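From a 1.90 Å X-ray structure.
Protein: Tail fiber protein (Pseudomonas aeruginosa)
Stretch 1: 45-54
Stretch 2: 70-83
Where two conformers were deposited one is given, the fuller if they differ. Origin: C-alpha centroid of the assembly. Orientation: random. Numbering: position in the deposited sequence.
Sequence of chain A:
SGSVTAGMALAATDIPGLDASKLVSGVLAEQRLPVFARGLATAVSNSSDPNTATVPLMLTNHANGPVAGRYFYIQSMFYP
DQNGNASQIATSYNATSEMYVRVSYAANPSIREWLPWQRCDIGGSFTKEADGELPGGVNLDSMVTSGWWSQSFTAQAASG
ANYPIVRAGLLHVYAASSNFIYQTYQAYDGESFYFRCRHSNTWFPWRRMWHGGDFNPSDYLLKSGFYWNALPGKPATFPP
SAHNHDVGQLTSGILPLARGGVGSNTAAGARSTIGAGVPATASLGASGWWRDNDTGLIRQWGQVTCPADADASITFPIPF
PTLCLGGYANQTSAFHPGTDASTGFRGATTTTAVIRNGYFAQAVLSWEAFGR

Stretch 1 45-54: SNSSDPNTAT
Stretch 2, residues 70-83: RYFYIQSMFYPDQN

A loop that holds its own shape lies along one side of a β-strand, and no direct hydrogen bond joins the two; they meet through apolar packing, carbon-to-oxygen contacts and one water. Stretch 2 is extended from F72 to Y79, and stretch 1 follows it in the same overall sequence direction. The CA register runs N46–Y71 at 8.2 Å, P50–I74 at 7.5 Å, A53–S76 at 7.3 Å and T54–Q82 at 4.8 Å, so the backbones come closest at the far end. Along the strand, alternation sets the rule: I74, S76 and F78 point their CA-to-CB bonds toward the loop, while Y73, Q75 and M77 take no part.

The loop opens with a type I turn from S45 to S48. S45 O accepts both S48 N at 3.1 Å and S48 OG at 2.8 Å, with S48 in the m rotamer. At the second position of the turn, N46 (phi/psi -81/15, chi1 p) points toward the strand and meets Y71. The Y71 CA-to-CB bond runs sideways, but chi1 of -73° and chi2 of -86° bring the end of the ring nearer. N46 O lies at its edge, near the ring plane, 3.4 Å from Y71 CE1. Water 1 links the same pair: it donates to N46 OD1 at 2.7 Å and stands 2.8 Å from Y71 OH. S47 and S48 make no contact with the strand.

D49 (chi1 t, chi2 -6°) makes no contact with the strand; its OD1, also hydrogen-bonded elsewhere in the structure, accepts N51 N at 2.8 Å, while D49 O accepts T52 N at 3.1 Å, tying down the short 3-10 segment P50–N51 (phi/psi -66/-18 and -64/-28). This leaves P50 facing the strand, its ring C-gamma endo and buried. P50 CB packs 3.5 Å from CD1 of I74, whose m,t rotamer extends toward the proline; this is the apolar contact of the pair of stretches.

T52 turns its CB away. A53 N bonds P50 O at 3.2 Å, and A53 then returns to an extended conformation (-61/138), pointing its methyl at the strand. A53 CB sits 3.8 Å from S76 OG, a hydroxyl already hydrogen-bonded elsewhere in the structure. A53 O approaches the F78 ring obliquely, 3.4 Å from F78 CE1, and also lies 3.4 Å from Q82 O, two acceptors that cannot bond each other.

T54 (-133/4, chi1 p) has the most surface covered. T54 C is 3.6 Å from F78 CZ, again oblique to the ring, whose chi1 is -54°. Beyond the strand, past the cis peptide before P80, the chain bends so that Q82 (-72/-9, chi1 p, chi2 m) aims CB toward T54 while its end leads away. T54 O lies 3.4 Å from Q82 CB, and T54 CA makes a CA-H...O contact with Q82 O at 3.6 Å. Finally, T54 CG2 rests 3.6 Å from N83 OD1; N83 N is held by D81 OD1 at 2.9 Å.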

ATOM      1  N   SER A  45     -56.778  17.590 -53.590  1.00 13.51           N
ATOM      2  CA  SER A  45     -55.438  17.745 -54.154  1.00  9.97           C
ATOM      3  C   SER A  45     -54.398  17.362 -53.102  1.00 18.29           C
ATOM      4  O   SER A  45     -54.643  17.420 -51.895  1.00 18.65           O
ATOM      5  CB  SER A  45     -55.182  19.185 -54.623  1.00  9.72           C
ATOM      6  OG  SER A  45     -54.901  20.048 -53.543  1.00 23.03           O
ATOM      7  N   ASN A  46     -53.222  16.981 -53.570  0.62 12.66           N
ATOM      8  CA  ASN A  46     -52.187  16.475 -52.672  0.62 17.02           C
ATOM      9  C   ASN A  46     -51.416  17.586 -51.958  0.62  9.10           C
ATOM     10  O   ASN A  46     -50.347  17.310 -51.371  0.62  8.98           O
ATOM     11  CB  ASN A  46     -51.223  15.558 -53.430  0.62 17.48           C
ATOM     12  CG  ASN A  46     -50.411  16.292 -54.486  0.62 14.97           C
ATOM     13  OD1 ASN A  46     -50.286  17.525 -54.459  0.62 18.91           O
ATOM     14  ND2 ASN A  46     -49.856  15.533 -55.416  0.62 19.70           N
ATOM     15  N   SER A  47     -51.916  18.819 -51.964  0.62 14.78           N
ATOM     16  CA  SER A  47     -51.405  19.879 -51.102  0.62 13.97           C
ATOM     17  C   SER A  47     -52.485  20.422 -50.167  0.62 10.24           C
ATOM     18  O   SER A  47     -52.313  21.490 -49.580  0.62 17.72           O
ATOM     19  CB  SER A  47     -50.815  21.018 -51.939  0.62 32.62           C
ATOM     20  OG  SER A  47     -51.822  21.676 -52.670  0.62 22.82           O
ATOM     21  N   SER A  48     -53.591  19.710 -50.026  1.00 11.80           N
ATOM     22  CA  SER A  48     -54.679  20.148 -49.152  1.00 10.03           C
ATOM     23  C   SER A  48     -54.265  20.270 -47.691  1.00 11.53           C
ATOM     24  O   SER A  48     -53.449  19.498 -47.191  1.00 11.97           O
ATOM     25  CB  SER A  48     -55.861  19.175 -49.283  1.00 14.20           C
ATOM     26  OG  SER A  48     -56.402  19.217 -50.607  1.00 13.49           O
ATOM     27  N   ASP A  49     -54.860  21.236 -47.009  1.00 16.81           N
ATOM     28  CA  ASP A  49     -54.595  21.470 -45.571  1.00 14.21           C
ATOM     29  C   ASP A  49     -55.319  20.402 -44.741  1.00 12.75           C
ATOM     30  O   ASP A  49     -56.552  20.363 -44.721  1.00 11.39           O
ATOM     31  CB  ASP A  49     -55.049  22.868 -45.169  1.00 23.53           C
ATOM     32  CG  ASP A  49     -54.716  23.219 -43.723  1.00 15.66           C
ATOM     33  OD1 ASP A  49     -54.219  22.345 -42.971  1.00 14.09           O
ATOM     34  OD2 ASP A  49     -54.965  24.371 -43.310  1.00 21.81           O
ATOM     35  N   PRO A  50     -54.610  19.563 -44.006  1.00  9.80           N
ATOM     36  CA  PRO A  50     -55.327  18.590 -43.159  1.00 14.30           C
ATOM     37  C   PRO A  50     -56.108  19.235 -42.033  1.00  9.96           C
ATOM     38  O   PRO A  50     -57.032  18.607 -41.503  1.00 11.77           O
ATOM     39  CB  PRO A  50     -54.193  17.677 -42.640  1.00 15.06           C
ATOM     40  CG  PRO A  50     -52.957  18.515 -42.697  1.00 11.67           C
ATOM     41  CD  PRO A  50     -53.135  19.445 -43.880  1.00 12.43           C
ATOM     42  N   ASN A  51     -55.805  20.488 -41.674  1.00 10.38           N
ATOM     43  CA  ASN A  51     -56.577  21.159 -40.632  1.00 11.70           C
ATOM     44  C   ASN A  51     -58.036  21.350 -41.044  1.00 12.18           C
ATOM     45  O   ASN A  51     -58.933  21.391 -40.184  1.00 10.39           O
ATOM     46  CB  ASN A  51     -55.974  22.531 -40.305  1.00  9.83           C
ATOM     47  CG  ASN A  51     -54.754  22.456 -39.418  1.00 14.28           C
ATOM     48  OD1 ASN A  51     -54.027  21.445 -39.370  1.00 12.73           O
ATOM     49  ND2 ASN A  51     -54.519  23.542 -38.679  1.00 14.55           N
ATOM     50  N   THR A  52     -58.293  21.462 -42.343  1.00  9.61           N
ATOM     51  CA  THR A  52     -59.638  21.686 -42.839  1.00  9.66           C
ATOM     52  C   THR A  52     -60.206  20.442 -43.508  1.00  9.42           C
ATOM     53  O   THR A  52     -61.148  20.529 -44.326  1.00  9.83           O
ATOM     54  CB  THR A  52     -59.677  22.908 -43.786  1.00 15.15           C
ATOM     55  OG1 THR A  52     -58.785  22.728 -44.888  1.00 19.56           O
ATOM     56  CG2 THR A  52     -59.283  24.130 -43.032  1.00 21.87           C
ATOM     57  N   ALA A  53     -59.699  19.271 -43.124  1.00 11.05           N
ATOM     58  CA  ALA A  53     -60.158  18.019 -43.710  1.00 13.30           C
ATOM     59  C   ALA A  53     -61.651  17.782 -43.473  1.00 10.26           C
ATOM     60  O   ALA A  53     -62.179  18.008 -42.384  1.00  8.94           O
ATOM     61  CB  ALA A  53     -59.358  16.858 -43.113  1.00 12.15           C
ATOM     62  N   THR A  54     -62.333  17.287 -44.530  1.00 11.34           N
ATOM     63  CA  THR A  54     -63.718  16.882 -44.426  1.00  9.56           C
ATOM     64  C   THR A  54     -63.970  15.522 -45.051  1.00 13.65           C
ATOM     65  O   THR A  54     -65.124  15.110 -45.129  1.00 14.68           O
ATOM     66  CB  THR A  54     -64.670  17.905 -45.101  1.00 17.05           C
ATOM     67  OG1 THR A  54     -64.391  17.898 -46.511  1.00 14.98           O
ATOM     68  CG2 THR A  54     -64.499  19.269 -44.547  1.00 13.40           C
ATOM     69  N   ARG A  70     -42.752  16.465 -46.289  1.00 11.26           N
ATOM     70  CA  ARG A  70     -43.023  15.069 -46.644  1.00  9.99           C
ATOM     71  C   ARG A  70     -44.518  14.812 -46.828  1.00 11.71           C
ATOM     72  O   ARG A  70     -45.355  15.382 -46.099  1.00 14.62           O
ATOM     73  CB  ARG A  70     -42.492  14.117 -45.584  1.00 14.85           C
ATOM     74  CG  ARG A  70     -40.960  14.006 -45.663  1.00 18.39           C
ATOM     75  CD  ARG A  70     -40.450  13.016 -44.657  1.00 20.27           C
ATOM     76  NE  ARG A  70     -40.893  11.655 -44.938  1.00 16.64           N
ATOM     77  CZ  ARG A  70     -40.728  10.655 -44.101  1.00 23.71           C
ATOM     78  NH1 ARG A  70     -40.129  10.867 -42.938  1.00 27.45           N
ATOM     79  NH2 ARG A  70     -41.144   9.444 -44.427  1.00 23.75           N
ATOM     80  N   TYR A  71     -44.824  13.964 -47.804  1.00  8.26           N
ATOM     81  CA  TYR A  71     -46.181  13.494 -47.982  1.00  8.66           C
ATOM     82  C   TYR A  71     -46.572  12.468 -46.917  1.00 13.15           C
ATOM     83  O   TYR A  71     -45.798  11.577 -46.568  1.00 11.13           O
ATOM     84  CB  TYR A  71     -46.357  12.867 -49.359  1.00  8.10           C
ATOM     85  CG  TYR A  71     -46.384  13.883 -50.490  1.00 14.47           C
ATOM     86  CD1 TYR A  71     -47.557  14.520 -50.864  1.00 16.07           C
ATOM     87  CD2 TYR A  71     -45.213  14.224 -51.158  1.00 19.42           C
ATOM     88  CE1 TYR A  71     -47.574  15.468 -51.860  1.00 13.54           C
ATOM     89  CE2 TYR A  71     -45.229  15.171 -52.202  1.00 11.43           C
ATOM     90  CZ  TYR A  71     -46.411  15.780 -52.540  1.00 18.65           C
ATOM     91  OH  TYR A  71     -46.433  16.707 -53.532  1.00 21.14           O
ATOM     92  N   PHE A  72     -47.793  12.598 -46.408  1.00 12.32           N
ATOM     93  CA  PHE A  72     -48.394  11.603 -45.535  1.00  9.04           C
ATOM     94  C   PHE A  72     -49.834  11.343 -45.960  1.00  7.87           C
ATOM     95  O   PHE A  72     -50.594  12.295 -46.251  1.00 10.15           O
ATOM     96  CB  PHE A  72     -48.379  12.053 -44.041  1.00  9.05           C
ATOM     97  CG  PHE A  72     -47.060  11.848 -43.363  1.00 12.10           C
ATOM     98  CD1 PHE A  72     -45.952  12.595 -43.710  1.00 12.31           C
ATOM     99  CD2 PHE A  72     -46.915  10.822 -42.414  1.00 12.83           C
ATOM    100  CE1 PHE A  72     -44.717  12.370 -43.090  1.00 13.58           C
ATOM    101  CE2 PHE A  72     -45.687  10.596 -41.796  1.00 18.78           C
ATOM    102  CZ  PHE A  72     -44.602  11.371 -42.135  1.00 17.81           C
ATOM    103  N   TYR A  73     -50.223  10.062 -45.924  1.00  8.98           N
ATOM    104  CA  TYR A  73     -51.636   9.700 -45.921  1.00 11.35           C
ATOM    105  C   TYR A  73     -52.230  10.082 -44.583  1.00 10.98           C
ATOM    106  O   TYR A  73     -51.642   9.793 -43.529  1.00 11.12           O
ATOM    107  CB  TYR A  73     -51.826   8.204 -46.135  1.00  7.20           C
ATOM    108  CG  TYR A  73     -51.261   7.646 -47.401  1.00  9.05           C
ATOM    109  CD1 TYR A  73     -49.966   7.164 -47.455  1.00  8.83           C
ATOM    110  CD2 TYR A  73     -52.058   7.534 -48.527  1.00 11.57           C
ATOM    111  CE1 TYR A  73     -49.486   6.630 -48.649  1.00  9.55           C
ATOM    112  CE2 TYR A  73     -51.602   6.992 -49.672  1.00  7.02           C
ATOM    113  CZ  TYR A  73     -50.326   6.555 -49.738  1.00  9.43           C
ATOM    114  OH  TYR A  73     -49.899   6.011 -50.944  1.00 11.83           O
ATOM    115  N   ILE A  74     -53.372  10.759 -44.604  1.00 10.15           N
ATOM    116  CA  ILE A  74     -53.991  11.242 -43.379  1.00  7.70           C
ATOM    117  C   ILE A  74     -55.401  10.715 -43.351  1.00 16.47           C
ATOM    118  O   ILE A  74     -56.234  11.124 -44.168  1.00 13.05           O
ATOM    119  CB  ILE A  74     -53.958  12.779 -43.259  1.00 11.37           C
ATOM    120  CG1 ILE A  74     -52.483  13.275 -43.255  1.00 10.05           C
ATOM    121  CG2 ILE A  74     -54.669  13.197 -41.991  1.00  8.35           C
ATOM    122  CD1 ILE A  74     -52.298  14.703 -42.865  1.00 21.57           C
ATOM    123  N   GLN A  75     -55.659   9.800 -42.422  1.00 10.87           N
ATOM    124  CA  GLN A  75     -57.019   9.354 -42.130  1.00 11.77           C
ATOM    125  C   GLN A  75     -57.673  10.324 -41.157  1.00 14.09           C
ATOM    126  O   GLN A  75     -57.031  10.804 -40.223  1.00 16.50           O
ATOM    127  CB  GLN A  75     -57.042   7.949 -41.531  1.00  9.38           C
ATOM    128  CG  GLN A  75     -56.353   6.873 -42.298  1.00 15.58           C
ATOM    129  CD  GLN A  75     -56.248   5.606 -41.470  1.00 24.06           C
ATOM    130  OE1 GLN A  75     -57.253   4.996 -41.131  1.00 32.69           O
ATOM    131  NE2 GLN A  75     -55.022   5.238 -41.103  1.00 20.28           N
ATOM    132  N   SER A  76     -58.958  10.589 -41.363  1.00  8.62           N
ATOM    133  CA  SER A  76     -59.703  11.463 -40.453  1.00  7.88           C
ATOM    134  C   SER A  76     -60.983  10.782 -40.007  1.00  9.12           C
ATOM    135  O   SER A  76     -61.662  10.154 -40.814  1.00  8.36           O
ATOM    136  CB  SER A  76     -60.057  12.783 -41.117  1.00 13.91           C
ATOM    137  OG  SER A  76     -58.899  13.519 -41.404  1.00 11.90           O
ATOM    138  N   MET A  77     -61.302  10.940 -38.732  1.00 12.09           N
ATOM    139  CA  MET A  77     -62.542  10.486 -38.128  1.00 14.30           C
ATOM    140  C   MET A  77     -63.170  11.698 -37.450  1.00  7.81           C
ATOM    141  O   MET A  77     -62.473  12.461 -36.781  1.00 13.82           O
ATOM    142  CB  MET A  77     -62.282   9.374 -37.127  1.00 13.02           C
ATOM    143  CG  MET A  77     -61.753   8.100 -37.717  1.00 15.54           C
ATOM    144  SD  MET A  77     -60.886   7.113 -36.507  1.00 15.84           S
ATOM    145  CE  MET A  77     -59.329   7.961 -36.421  1.00 17.16           C
ATOM    146  N   PHE A  78     -64.480  11.858 -37.614  1.00  8.03           N
ATOM    147  CA  PHE A  78     -65.188  13.074 -37.302  1.00 12.27           C
ATOM    148  C   PHE A  78     -66.358  12.899 -36.338  1.00 11.04           C
ATOM    149  O   PHE A  78     -67.043  11.888 -36.338  1.00 10.06           O
ATOM    150  CB  PHE A  78     -65.785  13.686 -38.590  1.00 12.33           C
ATOM    151  CG  PHE A  78     -64.774  13.907 -39.697  1.00  8.20           C
ATOM    152  CD1 PHE A  78     -63.879  14.938 -39.633  1.00 14.29           C
ATOM    153  CD2 PHE A  78     -64.778  13.081 -40.816  1.00 11.86           C
ATOM    154  CE1 PHE A  78     -62.976  15.160 -40.648  1.00  9.80           C
ATOM    155  CE2 PHE A  78     -63.883  13.297 -41.824  1.00 11.57           C
ATOM    156  CZ  PHE A  78     -62.985  14.315 -41.754  1.00 11.50           C
ATOM    157  N   TYR A  79     -66.596  13.940 -35.554  1.00  8.84           N
ATOM    158  CA  TYR A  79     -67.805  14.048 -34.745  1.00 12.52           C
ATOM    159  C   TYR A  79     -68.105  15.506 -34.450  1.00 17.23           C
ATOM    160  O   TYR A  79     -67.198  16.219 -34.032  1.00 11.65           O
ATOM    161  CB  TYR A  79     -67.663  13.286 -33.417  1.00 10.90           C
ATOM    162  CG  TYR A  79     -68.938  13.382 -32.611  1.00 16.70           C
ATOM    163  CD1 TYR A  79     -69.959  12.451 -32.766  1.00 20.18           C
ATOM    164  CD2 TYR A  79     -69.121  14.410 -31.729  1.00 14.87           C
ATOM    165  CE1 TYR A  79     -71.135  12.575 -32.043  1.00 18.93           C
ATOM    166  CE2 TYR A  79     -70.285  14.534 -30.996  1.00 24.13           C
ATOM    167  CZ  TYR A  79     -71.285  13.620 -31.152  1.00 22.18           C
ATOM    168  OH  TYR A  79     -72.448  13.772 -30.426  1.00 24.23           O
ATOM    169  N   PRO A  80     -69.370  15.982 -34.590  1.00 14.28           N
ATOM    170  CA  PRO A  80     -70.558  15.251 -35.033  1.00 14.43           C
ATOM    171  C   PRO A  80     -70.815  15.231 -36.534  1.00 14.37           C
ATOM    172  O   PRO A  80     -71.781  14.580 -36.983  1.00 15.78           O
ATOM    173  CB  PRO A  80     -71.696  16.002 -34.316  1.00 21.36           C
ATOM    174  CG  PRO A  80     -71.215  17.407 -34.313  1.00 17.88           C
ATOM    175  CD  PRO A  80     -69.729  17.335 -34.113  1.00 11.45           C
ATOM    176  N   ASP A  81     -70.024  15.974 -37.302  1.00 18.83           N
ATOM    177  CA  ASP A  81     -70.103  15.939 -38.753  1.00 15.28           C
ATOM    178  C   ASP A  81     -68.698  16.204 -39.299  1.00 11.56           C
ATOM    179  O   ASP A  81     -67.751  16.349 -38.537  1.00 12.58           O
ATOM    180  CB  ASP A  81     -71.168  16.926 -39.284  1.00 14.96           C
ATOM    181  CG  ASP A  81     -70.866  18.386 -39.007  1.00 31.72           C
ATOM    182  OD1 ASP A  81     -69.699  18.770 -38.822  1.00 17.44           O
ATOM    183  OD2 ASP A  81     -71.839  19.189 -38.995  1.00 19.75           O
ATOM    184  N   GLN A  82     -68.577  16.232 -40.626  1.00 11.31           N
ATOM    185  CA  GLN A  82     -67.253  16.306 -41.231  1.00  9.96           C
ATOM    186  C   GLN A  82     -66.600  17.669 -41.066  1.00 11.98           C
ATOM    187  O   GLN A  82     -65.410  17.798 -41.389  1.00 14.84           O
ATOM    188  CB  GLN A  82     -67.320  15.921 -42.721  1.00 13.18           C
ATOM    189  CG  GLN A  82     -67.978  16.933 -43.631  1.00 20.31           C
ATOM    190  CD  GLN A  82     -69.487  16.963 -43.534  1.00 19.42           C
ATOM    191  OE1 GLN A  82     -70.128  16.140 -42.868  1.00 19.33           O
ATOM    192  NE2 GLN A  82     -70.082  17.928 -44.230  1.00 17.73           N
ATOM    193  N   ASN A  83     -67.337  18.691 -40.567  1.00 10.98           N
ATOM    194  CA  ASN A  83     -66.717  19.976 -40.237  1.00 10.94           C
ATOM    195  C   ASN A  83     -66.310  20.105 -38.780  1.00 11.39           C
ATOM    196  O   ASN A  83     -65.743  21.141 -38.394  1.00 11.76           O
ATOM    197  CB  ASN A  83     -67.669  21.110 -40.563  1.00 12.70           C
ATOM    198  CG  ASN A  83     -68.019  21.172 -42.014  1.00 13.29           C
ATOM    199  OD1 ASN A  83     -67.131  21.139 -42.885  1.00 12.49           O
ATOM    200  ND2 ASN A  83     -69.312  21.203 -42.292  1.00 14.46           N
TER
HETATM  201  O   HOH W   1     -48.321  18.745 -53.152  1.00  9.39           O